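Local coordinates for Lmo0794 protein (Listeria monocytogenes, PDB 3EW7) that is of unknown function but probably binds NAD(P) through a Rossmann fold related to atypical short-chain dehydrogenases/reductases and may act as an oxidoreductase, at residues M1-I6 and V64-Y69; K78-L83 and Q134-E139; S149-S154 and E206-A211; A157-G162 and I185-Y190. The protein carries 3 engineered substitutions. All coordinates share one frame; numbering follows the deposited sequence.

Interaction 1. Residues M1-I6 and V64-Y69; sequences MKIGII and VVVDAY
The phenol ring of Tyr69 is met at its edge by Ile6, whose CG2 lies near the ring plane, 4.5 Å from Tyr69 CD1. Ile6 CG2 also lies 4.2 Å from OD1 of the other flat group, the Asp67 carboxylate. That oxygen accepts a weak hydrogen bond from Tyr69 N. Behind this end the two chains run as parallel strands, Ile3 to Ile6 pairing with Val64 to Asp67. A ladder of bonds alternates between them: Val64 N to Lys2 O, Gly4 N to Val64 O, Val66 N to Gly4 O at 2.8 Å, Ile6 N to Val66 O, and Ala68 N to Ile6 O. In the first four the donor lies nearly along the C=O axis, and in the last in the carbonyl plane. Ile5 and Val66 point the same way on one face, while on the other the Ile6 side chain crosses that of Val65 obliquely, Ile6 CD1 3.7 Å from Val65 CG1. Strands 2-6 and 64-67 form the middle of the Rossmann sheet: Glu26 and Thr28 bond through the backbone to Met1, Ile3 and Ile5 on the far edge, strand 97-101 flanks 64-67, and Ile198 of helix 187-199 covers Ile3 and Val66.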
loop_
_atom_site.group_PDB
_atom_site.type_symbol
_atom_site.label_atom_id
_atom_site.label_comp_id
_atom_site.label_asym_id
_atom_site.label_seq_id
_atom_site.Cartn_x
_atom_site.Cartn_y
_atom_site.Cartn_z
HETATM N N MSE A 1 15.662 -6.041 -1.997
HETATM C CA MSE A 1 15.013 -4.716 -2.210
HETATM C C MSE A 1 14.240 -4.324 -0.956
HETATM O O MSE A 1 13.584 -5.162 -0.340
HETATM C CB MSE A 1 14.055 -4.788 -3.387
HETATM C CG MSE A 1 13.883 -3.488 -4.127
HETATM SE SE MSE A 1 12.272 -3.439 -5.206
HETATM C CE MSE A 1 11.300 -2.279 -4.027
ATOM N N LYS A 2 14.317 -3.049 -0.584
ATOM C CA LYS A 2 13.635 -2.556 0.607
ATOM C C LYS A 2 12.191 -2.134 0.362
ATOM O O LYS A 2 11.929 -1.146 -0.321
ATOM C CB LYS A 2 14.433 -1.395 1.204
ATOM C CG LYS A 2 15.334 -1.816 2.346
ATOM C CD LYS A 2 16.535 -0.908 2.489
ATOM C CE LYS A 2 17.357 -1.313 3.707
ATOM N NZ LYS A 2 18.789 -0.905 3.605
ATOM N N ILE A 3 11.255 -2.884 0.941
ATOM C CA ILE A 3 9.832 -2.615 0.788
ATOM C C ILE A 3 9.099 -2.424 2.116
ATOM O O ILE A 3 9.071 -3.322 2.953
ATOM C CB ILE A 3 9.155 -3.759 0.017
ATOM C CG1 ILE A 3 9.794 -3.890 -1.369
ATOM C CG2 ILE A 3 7.672 -3.490 -0.118
ATOM C CD1 ILE A 3 9.333 -5.093 -2.181
ATOM N N GLY A 4 8.505 -1.247 2.296
ATOM C CA GLY A 4 7.760 -0.959 3.512
ATOM C C GLY A 4 6.267 -1.085 3.268
ATOM O O GLY A 4 5.750 -0.539 2.297
ATOM N N ILE A 5 5.565 -1.801 4.143
ATOM C CA ILE A 5 4.131 -1.985 3.967
ATOM C C ILE A 5 3.246 -1.371 5.049
ATOM O O ILE A 5 3.247 -1.804 6.202
ATOM C CB ILE A 5 3.761 -3.486 3.842
ATOM C CG1 ILE A 5 4.493 -4.121 2.659
ATOM C CG2 ILE A 5 2.260 -3.638 3.639
ATOM C CD1 ILE A 5 5.590 -5.091 3.058
ATOM N N ILE A 6 2.484 -0.359 4.659
ATOM C CA ILE A 6 1.553 0.299 5.560
ATOM C C ILE A 6 0.272 -0.530 5.533
ATOM O O ILE A 6 -0.296 -0.773 4.462
ATOM C CB ILE A 6 1.234 1.724 5.085
ATOM C CG1 ILE A 6 2.510 2.569 5.111
ATOM C CG2 ILE A 6 0.157 2.340 5.963
ATOM C CD1 ILE A 6 2.408 3.870 4.343
ATOM N N VAL A 64 10.375 1.079 -1.969
ATOM C CA VAL A 64 8.952 1.086 -2.278
ATOM C C VAL A 64 8.120 1.110 -1.017
ATOM O O VAL A 64 8.416 0.415 -0.054
ATOM C CB VAL A 64 8.528 -0.170 -3.067
ATOM C CG1 VAL A 64 7.000 -0.258 -3.120
ATOM C CG2 VAL A 64 9.082 -0.109 -4.480
ATOM N N VAL A 65 7.073 1.917 -1.030
ATOM C CA VAL A 65 6.165 1.989 0.104
ATOM C C VAL A 65 4.769 1.595 -0.387
ATOM O O VAL A 65 4.156 2.306 -1.194
ATOM C CB VAL A 65 6.117 3.411 0.710
ATOM C CG1 VAL A 65 5.113 3.459 1.851
ATOM C CG2 VAL A 65 7.491 3.810 1.215
ATOM N N VAL A 66 4.288 0.446 0.078
ATOM C CA VAL A 66 2.960 -0.029 -0.294
ATOM C C VAL A 66 1.934 0.541 0.664
ATOM O O VAL A 66 1.971 0.258 1.855
ATOM C CB VAL A 66 2.853 -1.565 -0.238
ATOM C CG1 VAL A 66 1.398 -1.987 -0.418
ATOM C CG2 VAL A 66 3.703 -2.183 -1.328
ATOM N N ASP A 67 1.026 1.354 0.142
ATOM C CA ASP A 67 -0.009 1.932 0.978
ATOM C C ASP A 67 -1.217 1.007 0.970
ATOM O O ASP A 67 -2.062 1.066 0.068
ATOM C CB ASP A 67 -0.407 3.332 0.484
ATOM C CG ASP A 67 -1.465 3.989 1.373
ATOM O OD1 ASP A 67 -1.792 3.416 2.438
ATOM O OD2 ASP A 67 -1.966 5.077 1.011
ATOM N N ALA A 68 -1.269 0.125 1.960
ATOM C CA ALA A 68 -2.376 -0.796 2.091
ATOM C C ALA A 68 -3.079 -0.395 3.382
ATOM O O ALA A 68 -3.188 -1.171 4.337
ATOM C CB ALA A 68 -1.868 -2.206 2.173
ATOM N N TYR A 69 -3.537 0.849 3.405
ATOM C CA TYR A 69 -4.221 1.404 4.557
ATOM C C TYR A 69 -5.677 0.978 4.574
ATOM O O TYR A 69 -6.300 0.814 3.520
ATOM C CB TYR A 69 -4.142 2.920 4.497
ATOM C CG TYR A 69 -4.719 3.631 5.693
ATOM C CD1 TYR A 69 -4.036 3.651 6.907
ATOM C CD2 TYR A 69 -5.915 4.347 5.592
ATOM C CE1 TYR A 69 -4.521 4.377 7.991
ATOM C CE2 TYR A 69 -6.410 5.071 6.669
ATOM C CZ TYR A 69 -5.707 5.084 7.860
ATOM O OH TYR A 69 -6.168 5.826 8.918
#

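Interaction 2. Residues K78-L83 and Q134-E139; sequences KHVTSL and QAKQLE
Gln137 reaches across to helix 79-90 because its CG stands anti to the carbonyl carbon (chi1 -61°) and the chain runs extended beyond it (chi2 178°). Its amide thus arrives beside the first turn of the neighbouring helix. Leu83 answers from that helix with CG anti to its backbone N, chi1 178°, which lays CD2 against the aliphatic part of the glutamine. The two side chains cross at about a right angle, Leu83 CD2 lying 3.4 Å from Gln137 CB and 3.7 Å from Gln137 CG. Gln137 CG also rests against the backbone of Val80, 4.0 Å from Val80 CA, and Val80 CG2 touches the base of Lys136, with CB of Lys136 at 4.3 Å. The ammonium group of Lys136 turns back to its own helix, in a salt bridge with Glu139. The helices run in the same direction, side by side on one face of the Rossmann sheet. One polar bond crosses between them, a weak one from Gln137 NE2 to His79 O at 3.3 Å. The same carbonyl also receives the helical N-H of Leu83. Gln137 OE1 turns to the hydroxyl of Tyr152 in strand 150-154, and His79 NE2 bonds to Tyr69 O. The buried amide of Gln137 is therefore held by a hydrogen bond at OE1 and more weakly at NE2, linking helix backbone to sheet side chain, while its methylenes supply the apolar packing.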
loop_
_atom_site.group_PDB
_atom_site.type_symbol
_atom_site.label_atom_id
_atom_site.label_comp_id
_atom_site.label_asym_id
_atom_site.label_seq_id
_atom_site.Cartn_x
_atom_site.Cartn_y
_atom_site.Cartn_z
ATOM N N LYS A 78 -10.666 7.683 6.725
ATOM C CA LYS A 78 -9.465 8.495 6.568
ATOM C C LYS A 78 -8.582 8.181 5.362
ATOM O O LYS A 78 -7.408 8.546 5.344
ATOM C CB LYS A 78 -8.628 8.385 7.846
ATOM C CG LYS A 78 -9.316 8.974 9.066
ATOM C CD LYS A 78 -8.515 8.830 10.349
ATOM C CE LYS A 78 -8.633 7.440 10.909
ATOM N NZ LYS A 78 -8.077 7.364 12.283
ATOM N N HIS A 79 -9.138 7.522 4.352
ATOM C CA HIS A 79 -8.352 7.163 3.173
ATOM C C HIS A 79 -7.825 8.335 2.358
ATOM O O HIS A 79 -6.622 8.468 2.151
ATOM C CB HIS A 79 -9.157 6.238 2.262
ATOM C CG HIS A 79 -9.046 4.798 2.635
ATOM N ND1 HIS A 79 -10.085 4.090 3.198
ATOM C CD2 HIS A 79 -8.002 3.940 2.562
ATOM C CE1 HIS A 79 -9.686 2.856 3.453
ATOM N NE2 HIS A 79 -8.424 2.741 3.075
ATOM N N VAL A 80 -8.732 9.172 1.881
ATOM C CA VAL A 80 -8.358 10.328 1.088
ATOM C C VAL A 80 -7.438 11.256 1.878
ATOM O O VAL A 80 -6.482 11.815 1.343
ATOM C CB VAL A 80 -9.623 11.103 0.642
ATOM C CG1 VAL A 80 -10.627 11.140 1.795
ATOM C CG2 VAL A 80 -9.249 12.522 0.201
ATOM N N THR A 81 -7.723 11.394 3.161
ATOM C CA THR A 81 -6.934 12.270 4.007
ATOM C C THR A 81 -5.498 11.803 4.279
ATOM O O THR A 81 -4.561 12.605 4.203
ATOM C CB THR A 81 -7.698 12.538 5.328
ATOM O OG1 THR A 81 -8.385 13.792 5.223
ATOM C CG2 THR A 81 -6.770 12.590 6.498
ATOM N N SER A 82 -5.328 10.521 4.590
ATOM C CA SER A 82 -4.001 9.970 4.860
ATOM C C SER A 82 -3.133 9.967 3.608
ATOM O O SER A 82 -1.923 10.174 3.678
ATOM C CB SER A 82 -4.115 8.545 5.407
ATOM O OG SER A 82 -4.924 7.743 4.568
ATOM N N LEU A 83 -3.744 9.719 2.458
ATOM C CA LEU A 83 -2.978 9.714 1.229
ATOM C C LEU A 83 -2.497 11.134 0.971
ATOM O O LEU A 83 -1.358 11.348 0.552
ATOM C CB LEU A 83 -3.824 9.216 0.053
ATOM C CG LEU A 83 -3.131 9.223 -1.320
ATOM C CD1 LEU A 83 -1.785 8.503 -1.232
ATOM C CD2 LEU A 83 -4.032 8.564 -2.358
ATOM N N GLN A 134 -11.867 6.363 -3.466
ATOM C CA GLN A 134 -10.829 6.033 -4.421
ATOM C C GLN A 134 -10.739 7.094 -5.494
ATOM O O GLN A 134 -9.653 7.577 -5.819
ATOM C CB GLN A 134 -11.114 4.688 -5.076
ATOM C CG GLN A 134 -9.942 4.152 -5.854
ATOM C CD GLN A 134 -10.288 2.931 -6.656
ATOM O OE1 GLN A 134 -10.588 3.028 -7.845
ATOM N NE2 GLN A 134 -10.258 1.766 -6.009
ATOM N N ALA A 135 -11.892 7.447 -6.050
ATOM C CA ALA A 135 -11.959 8.452 -7.101
ATOM C C ALA A 135 -11.310 9.728 -6.608
ATOM O O ALA A 135 -10.589 10.383 -7.353
ATOM C CB ALA A 135 -13.404 8.711 -7.491
ATOM N N LYS A 136 -11.564 10.078 -5.352
ATOM C CA LYS A 136 -10.981 11.273 -4.763
ATOM C C LYS A 136 -9.459 11.184 -4.733
ATOM O O LYS A 136 -8.766 12.106 -5.177
ATOM C CB LYS A 136 -11.510 11.473 -3.349
ATOM C CG LYS A 136 -12.682 12.417 -3.273
ATOM C CD LYS A 136 -12.244 13.794 -2.803
ATOM C CE LYS A 136 -13.274 14.859 -3.171
ATOM N NZ LYS A 136 -13.219 15.235 -4.624
ATOM N N GLN A 137 -8.943 10.079 -4.200
ATOM C CA GLN A 137 -7.503 9.871 -4.122
ATOM C C GLN A 137 -6.908 10.046 -5.511
ATOM O O GLN A 137 -5.902 10.736 -5.688
ATOM C CB GLN A 137 -7.197 8.469 -3.601
ATOM C CG GLN A 137 -7.735 8.193 -2.206
ATOM C CD GLN A 137 -7.464 6.775 -1.746
ATOM O OE1 GLN A 137 -7.776 5.814 -2.447
ATOM N NE2 GLN A 137 -6.882 6.637 -0.565
ATOM N N LEU A 138 -7.550 9.425 -6.496
ATOM C CA LEU A 138 -7.105 9.494 -7.885
ATOM C C LEU A 138 -7.121 10.922 -8.440
ATOM O O LEU A 138 -6.241 11.303 -9.206
ATOM C CB LEU A 138 -7.981 8.572 -8.747
ATOM C CG LEU A 138 -7.358 7.279 -9.300
ATOM C CD1 LEU A 138 -6.513 6.593 -8.245
ATOM C CD2 LEU A 138 -8.463 6.353 -9.805
ATOM N N GLU A 139 -8.120 11.710 -8.052
ATOM C CA GLU A 139 -8.219 13.088 -8.510
ATOM C C GLU A 139 -7.074 13.861 -7.897
ATOM O O GLU A 139 -6.479 14.722 -8.550
ATOM C CB GLU A 139 -9.536 13.720 -8.068
ATOM C CG GLU A 139 -10.713 13.484 -9.001
ATOM C CD GLU A 139 -12.064 13.519 -8.270
ATOM O OE1 GLU A 139 -12.209 14.330 -7.318
ATOM O OE2 GLU A 139 -12.977 12.743 -8.650
#

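Interaction 3. Residues S149-S154 and E206-A211; sequences SWTYIS and EHFTVA. Engineered in segment 206-211: His207 (natural residue Arg).
Strands 150-154 and 207-209 form the last parallel pair of the Rossmann sheet, 207-209 being its outermost strand on this side. Four backbone hydrogen bonds alternate between them. Tyr152 N gives to Glu206 O, with the donor above the carbonyl plane; Phe208 N gives to Tyr152 O at 2.9 Å, nearly along the C=O axis. Ser154 N to Phe208 O and Val210 N to Ser154 O follow, both donors lying in the carbonyl planes. CA-H...O contacts accompany the ladder, as from Ile153 CA to Phe208 O.

On the face of Tyr152 and His207 lie the aromatic contacts. Tyr152 and the engineered His207 project side by side, and the edge of the tyrosine is turned to the face of the imidazole, offset, with ring planes at 87° and centroids 5.3 Å apart. Glu206 N sits over one face of the Trp150 indole, displaced to its rim.

Apolar packing occupies the face of Ile153 and Phe208. These two lie alongside each other, Ile153 CG1 being 3.9 Å from Phe208 CZ, and the edge of the same phenyl ring meets Thr151 CG2. Ile153 CD1 extends to Val210 CG2. Helix 187-199 covers this face through Tyr190 and Val194, whereas helix 131-142 packs Leu138 on Tyr152 and His207.

The side-chain polar link joins Ser154 OG to His207 NE2 at 2.8 Å, the serine hydroxyl reaching the imidazole at its edge.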
loop_
_atom_site.group_PDB
_atom_site.type_symbol
_atom_site.label_atom_id
_atom_site.label_comp_id
_atom_site.label_asym_id
_atom_site.label_seq_id
_atom_site.Cartn_x
_atom_site.Cartn_y
_atom_site.Cartn_z
ATOM N N SER A 149 6.890 9.819 -7.479
ATOM C CA SER A 149 6.702 8.477 -7.995
ATOM C C SER A 149 5.576 7.705 -7.303
ATOM O O SER A 149 5.680 7.357 -6.124
ATOM C CB SER A 149 8.013 7.711 -7.880
ATOM O OG SER A 149 7.924 6.497 -8.592
ATOM N N TRP A 150 4.509 7.417 -8.046
ATOM C CA TRP A 150 3.374 6.692 -7.481
ATOM C C TRP A 150 2.702 5.738 -8.464
ATOM O O TRP A 150 2.894 5.830 -9.680
ATOM C CB TRP A 150 2.319 7.681 -6.998
ATOM C CG TRP A 150 1.737 8.466 -8.125
ATOM C CD1 TRP A 150 2.266 9.571 -8.715
ATOM C CD2 TRP A 150 0.537 8.164 -8.846
ATOM N NE1 TRP A 150 1.474 9.979 -9.761
ATOM C CE2 TRP A 150 0.405 9.128 -9.865
ATOM C CE3 TRP A 150 -0.440 7.164 -8.731
ATOM C CZ2 TRP A 150 -0.664 9.127 -10.765
ATOM C CZ3 TRP A 150 -1.504 7.164 -9.627
ATOM C CH2 TRP A 150 -1.604 8.142 -10.631
ATOM N N THR A 151 1.905 4.824 -7.918
ATOM C CA THR A 151 1.132 3.873 -8.713
ATOM C C THR A 151 -0.078 3.435 -7.907
ATOM O O THR A 151 0.033 3.103 -6.729
ATOM C CB THR A 151 1.919 2.601 -9.088
ATOM O OG1 THR A 151 3.009 2.933 -9.952
ATOM C CG2 THR A 151 1.008 1.630 -9.813
ATOM N N TYR A 152 -1.241 3.450 -8.543
ATOM C CA TYR A 152 -2.456 3.028 -7.871
ATOM C C TYR A 152 -2.877 1.712 -8.515
ATOM O O TYR A 152 -3.065 1.641 -9.732
ATOM C CB TYR A 152 -3.560 4.064 -8.041
ATOM C CG TYR A 152 -4.668 3.939 -7.014
ATOM C CD1 TYR A 152 -4.691 4.760 -5.886
ATOM C CD2 TYR A 152 -5.671 2.970 -7.148
ATOM C CE1 TYR A 152 -5.676 4.620 -4.924
ATOM C CE2 TYR A 152 -6.661 2.819 -6.186
ATOM C CZ TYR A 152 -6.658 3.647 -5.076
ATOM O OH TYR A 152 -7.626 3.506 -4.112
ATOM N N ILE A 153 -3.015 0.673 -7.698
ATOM C CA ILE A 153 -3.402 -0.641 -8.204
ATOM C C ILE A 153 -4.784 -1.118 -7.737
ATOM O O ILE A 153 -5.119 -1.040 -6.549
ATOM C CB ILE A 153 -2.337 -1.710 -7.830
ATOM C CG1 ILE A 153 -2.674 -3.038 -8.506
ATOM C CG2 ILE A 153 -2.260 -1.881 -6.321
ATOM C CD1 ILE A 153 -1.626 -4.103 -8.285
ATOM N N SER A 154 -5.573 -1.597 -8.696
ATOM C CA SER A 154 -6.911 -2.116 -8.444
ATOM C C SER A 154 -6.958 -3.583 -8.851
ATOM O O SER A 154 -6.294 -3.998 -9.799
ATOM C CB SER A 154 -7.957 -1.337 -9.244
ATOM O OG SER A 154 -8.122 -0.028 -8.731
ATOM N N GLU A 206 0.745 5.981 -12.704
ATOM C CA GLU A 206 -0.601 5.855 -13.247
ATOM C C GLU A 206 -1.396 4.810 -12.469
ATOM O O GLU A 206 -0.835 4.012 -11.712
ATOM C CB GLU A 206 -0.569 5.490 -14.736
ATOM C CG GLU A 206 0.085 4.158 -15.079
ATOM C CD GLU A 206 -0.002 3.832 -16.572
ATOM O OE1 GLU A 206 0.232 4.744 -17.393
ATOM O OE2 GLU A 206 -0.294 2.662 -16.928
ATOM N N HIS A 207 -2.713 4.856 -12.633
ATOM C CA HIS A 207 -3.605 3.912 -11.982
ATOM C C HIS A 207 -3.804 2.788 -12.980
ATOM O O HIS A 207 -3.718 3.016 -14.184
ATOM C CB HIS A 207 -4.950 4.573 -11.687
ATOM C CG HIS A 207 -6.026 3.607 -11.305
ATOM N ND1 HIS A 207 -7.335 3.753 -11.707
ATOM C CD2 HIS A 207 -5.986 2.466 -10.574
ATOM C CE1 HIS A 207 -8.054 2.744 -11.247
ATOM N NE2 HIS A 207 -7.257 1.949 -10.556
ATOM N N PHE A 208 -4.043 1.578 -12.493
ATOM C CA PHE A 208 -4.292 0.452 -13.383
ATOM C C PHE A 208 -4.936 -0.705 -12.633
ATOM O O PHE A 208 -4.681 -0.917 -11.447
ATOM C CB PHE A 208 -2.995 -0.001 -14.073
ATOM C CG PHE A 208 -2.203 -0.990 -13.289
ATOM C CD1 PHE A 208 -2.202 -2.334 -13.649
ATOM C CD2 PHE A 208 -1.446 -0.582 -12.200
ATOM C CE1 PHE A 208 -1.453 -3.265 -12.934
ATOM C CE2 PHE A 208 -0.694 -1.497 -11.475
ATOM C CZ PHE A 208 -0.696 -2.844 -11.844
ATOM N N THR A 209 -5.786 -1.437 -13.341
ATOM C CA THR A 209 -6.502 -2.563 -12.771
ATOM C C THR A 209 -5.811 -3.829 -13.240
ATOM O O THR A 209 -5.378 -3.904 -14.381
ATOM C CB THR A 209 -7.968 -2.602 -13.261
ATOM O OG1 THR A 209 -8.556 -1.299 -13.148
ATOM C CG2 THR A 209 -8.771 -3.570 -12.433
ATOM N N VAL A 210 -5.702 -4.821 -12.364
ATOM C CA VAL A 210 -5.063 -6.075 -12.747
ATOM C C VAL A 210 -5.845 -6.724 -13.892
ATOM O O VAL A 210 -7.062 -6.563 -13.988
ATOM C CB VAL A 210 -4.978 -7.024 -11.555
ATOM C CG1 VAL A 210 -4.234 -8.278 -11.946
ATOM C CG2 VAL A 210 -4.267 -6.322 -10.408
ATOM N N ALA A 211 -5.149 -7.467 -14.749
ATOM C CA ALA A 211 -5.782 -8.074 -15.925
ATOM C C ALA A 211 -6.059 -9.581 -15.929
ATOM O O ALA A 211 -6.649 -10.137 -14.990
ATOM C CB ALA A 211 -4.965 -7.708 -17.169
#

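Interaction 4. Residues A157-G162 and I185-Y190; sequences AMFEPG and ISMEDY
Phe159 is the hub, and its ring is covered on one face by Met187, a selenomethionine. The Met187 chain leaves with CG anti to the backbone N and then bends at chi2 and chi3, which folds its methyl over the middle of the phenyl ring: CE lies 3.5 Å from the ring centroid, only 13° off the normal, in a CH-pi contact. Its SE atom stands farther back over the same face, 4.3 Å from the centroid, making this a Met-aromatic pair. Ile185 approaches differently. Its side chain runs alongside Phe159, pointing the same way, and CG2 of Ile185 touches CD1 of the ring at 3.7 Å. The Tyr190 ring is tilted by 47° to the phenyl plane, and the pair meets obliquely, Phe159 CE1 to Tyr190 CD2 at 4.3 Å. Backbone contacts are slighter: a weak hydrogen bond from Ile185 N to Met158 O, and a CA-H...O contact from Phe159 CA to Ile185 O. Ala157 CB adds apolar packing against Ile185 CB. Immediately after Ile185 the chain enters a helix, with Ser186 at the N-cap and a capping box between Ser186 and Asp189 whose bonds are weak. The loop after strand 150-154 is thereby laid against the start of helix 187-199. Arg11 and Ala12 of helix 11-22 pack on Met187, Arg11 also touches Phe159, and Tyr190 extends to Pro155 and Val210 near the ends of the last two strands.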
loop_
_atom_site.group_PDB
_atom_site.type_symbol
_atom_site.label_atom_id
_atom_site.label_comp_id
_atom_site.label_asym_id
_atom_site.label_seq_id
_atom_site.Cartn_x
_atom_site.Cartn_y
_atom_site.Cartn_z
ATOM N N ALA A 157 -11.257 -8.707 -10.080
ATOM C CA ALA A 157 -12.653 -9.059 -9.816
ATOM C C ALA A 157 -13.311 -8.830 -8.441
ATOM O O ALA A 157 -14.111 -7.913 -8.284
ATOM C CB ALA A 157 -12.878 -10.506 -10.237
HETATM N N MSE A 158 -13.005 -9.704 -7.479
HETATM C CA MSE A 158 -13.583 -9.607 -6.130
HETATM C C MSE A 158 -13.043 -10.678 -5.183
HETATM O O MSE A 158 -12.872 -11.843 -5.570
HETATM C CB MSE A 158 -15.109 -9.748 -6.186
HETATM C CG MSE A 158 -15.827 -9.464 -4.861
HETATM SE SE MSE A 158 -16.036 -7.548 -4.492
HETATM C CE MSE A 158 -17.850 -7.342 -5.220
ATOM N N PHE A 159 -12.793 -10.289 -3.935
ATOM C CA PHE A 159 -12.318 -11.232 -2.931
ATOM C C PHE A 159 -13.415 -11.518 -1.917
ATOM O O PHE A 159 -14.250 -10.655 -1.616
ATOM C CB PHE A 159 -11.106 -10.701 -2.134
ATOM C CG PHE A 159 -10.572 -9.372 -2.602
ATOM C CD1 PHE A 159 -9.576 -9.312 -3.571
ATOM C CD2 PHE A 159 -11.022 -8.183 -2.031
ATOM C CE1 PHE A 159 -9.030 -8.091 -3.959
ATOM C CE2 PHE A 159 -10.482 -6.954 -2.415
ATOM C CZ PHE A 159 -9.482 -6.911 -3.378
ATOM N N GLU A 160 -13.412 -12.742 -1.409
ATOM C CA GLU A 160 -14.343 -13.145 -0.364
ATOM C C GLU A 160 -13.484 -13.936 0.612
ATOM O O GLU A 160 -12.774 -14.866 0.213
ATOM C CB GLU A 160 -15.496 -14.001 -0.901
ATOM C CG GLU A 160 -16.653 -13.173 -1.466
ATOM C CD GLU A 160 -17.996 -13.862 -1.305
ATOM O OE1 GLU A 160 -18.039 -15.102 -1.469
ATOM O OE2 GLU A 160 -19.007 -13.170 -1.026
ATOM N N PRO A 161 -13.516 -13.553 1.902
ATOM C CA PRO A 161 -12.752 -14.183 2.988
ATOM C C PRO A 161 -12.649 -15.711 2.895
ATOM O O PRO A 161 -13.665 -16.415 2.846
ATOM C CB PRO A 161 -13.489 -13.710 4.240
ATOM C CG PRO A 161 -13.948 -12.330 3.838
ATOM C CD PRO A 161 -14.470 -12.561 2.439
ATOM N N GLY A 162 -11.415 -16.213 2.866
ATOM C CA GLY A 162 -11.192 -17.647 2.776
ATOM C C GLY A 162 -10.711 -18.254 4.080
ATOM O O GLY A 162 -9.620 -17.940 4.564
ATOM N N ILE A 185 -11.321 -13.699 -7.945
ATOM C CA ILE A 185 -9.990 -13.480 -7.373
ATOM C C ILE A 185 -9.592 -13.684 -5.894
ATOM O O ILE A 185 -10.265 -13.229 -4.966
ATOM C CB ILE A 185 -9.528 -12.069 -7.841
ATOM C CG1 ILE A 185 -8.518 -12.224 -8.983
ATOM C CG2 ILE A 185 -9.039 -11.228 -6.666
ATOM C CD1 ILE A 185 -7.151 -12.717 -8.559
ATOM N N SER A 186 -8.453 -14.356 -5.715
ATOM C CA SER A 186 -7.879 -14.638 -4.402
ATOM C C SER A 186 -6.987 -13.471 -3.984
ATOM O O SER A 186 -6.365 -12.834 -4.826
ATOM C CB SER A 186 -7.043 -15.920 -4.467
ATOM O OG SER A 186 -6.331 -16.136 -3.262
HETATM N N MSE A 187 -6.923 -13.192 -2.687
HETATM C CA MSE A 187 -6.100 -12.095 -2.197
HETATM C C MSE A 187 -4.627 -12.355 -2.494
HETATM O O MSE A 187 -3.876 -11.440 -2.824
HETATM C CB MSE A 187 -6.306 -11.912 -0.689
HETATM C CG MSE A 187 -5.701 -10.631 -0.115
HETATM SE SE MSE A 187 -6.354 -8.967 -0.923
HETATM C CE MSE A 187 -8.144 -8.897 -0.185
ATOM N N GLU A 188 -4.218 -13.613 -2.380
ATOM C CA GLU A 188 -2.833 -13.966 -2.638
ATOM C C GLU A 188 -2.477 -13.760 -4.108
ATOM O O GLU A 188 -1.317 -13.523 -4.437
ATOM C CB GLU A 188 -2.541 -15.412 -2.195
ATOM C CG GLU A 188 -3.768 -16.302 -1.997
ATOM C CD GLU A 188 -4.554 -15.989 -0.719
ATOM O OE1 GLU A 188 -5.793 -15.796 -0.797
ATOM O OE2 GLU A 188 -3.932 -15.951 0.368
ATOM N N ASP A 189 -3.466 -13.840 -4.996
ATOM C CA ASP A 189 -3.195 -13.619 -6.415
ATOM C C ASP A 189 -2.914 -12.135 -6.607
ATOM O O ASP A 189 -2.034 -11.753 -7.381
ATOM C CB ASP A 189 -4.389 -14.014 -7.292
ATOM C CG ASP A 189 -4.641 -15.511 -7.314
ATOM O OD1 ASP A 189 -3.662 -16.294 -7.394
ATOM O OD2 ASP A 189 -5.828 -15.904 -7.270
ATOM N N TYR A 190 -3.671 -11.313 -5.885
ATOM C CA TYR A 190 -3.548 -9.867 -5.939
ATOM C C TYR A 190 -2.166 -9.472 -5.435
ATOM O O TYR A 190 -1.537 -8.560 -5.975
ATOM C CB TYR A 190 -4.653 -9.226 -5.086
ATOM C CG TYR A 190 -4.835 -7.729 -5.273
ATOM C CD1 TYR A 190 -4.905 -7.168 -6.551
ATOM C CD2 TYR A 190 -4.941 -6.877 -4.174
ATOM C CE1 TYR A 190 -5.069 -5.789 -6.727
ATOM C CE2 TYR A 190 -5.109 -5.503 -4.340
ATOM C CZ TYR A 190 -5.170 -4.966 -5.618
ATOM O OH TYR A 190 -5.314 -3.611 -5.782
#

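From the N terminus, interaction 1 closes first, bringing strand 64-67 back beside strand 2-6 after two strands have been laid down on the other side. Helix 79-90 follows, and interaction 2 closes the next loop by setting it beside helix 131-142. Interactions 1 and 2 are in series but touch, through Tyr69 and His79. Interaction 3 opens just after helix 131-142, adding strand 207-209 to the sheet edge; Gln137 and Tyr152 connect it to interaction 2. Interaction 4 lies within that span, closing a shorter loop between 157-162 and 185-190, and meets interaction 3 at Tyr190. Together they tie the sheet centre and edge to helices on both its faces.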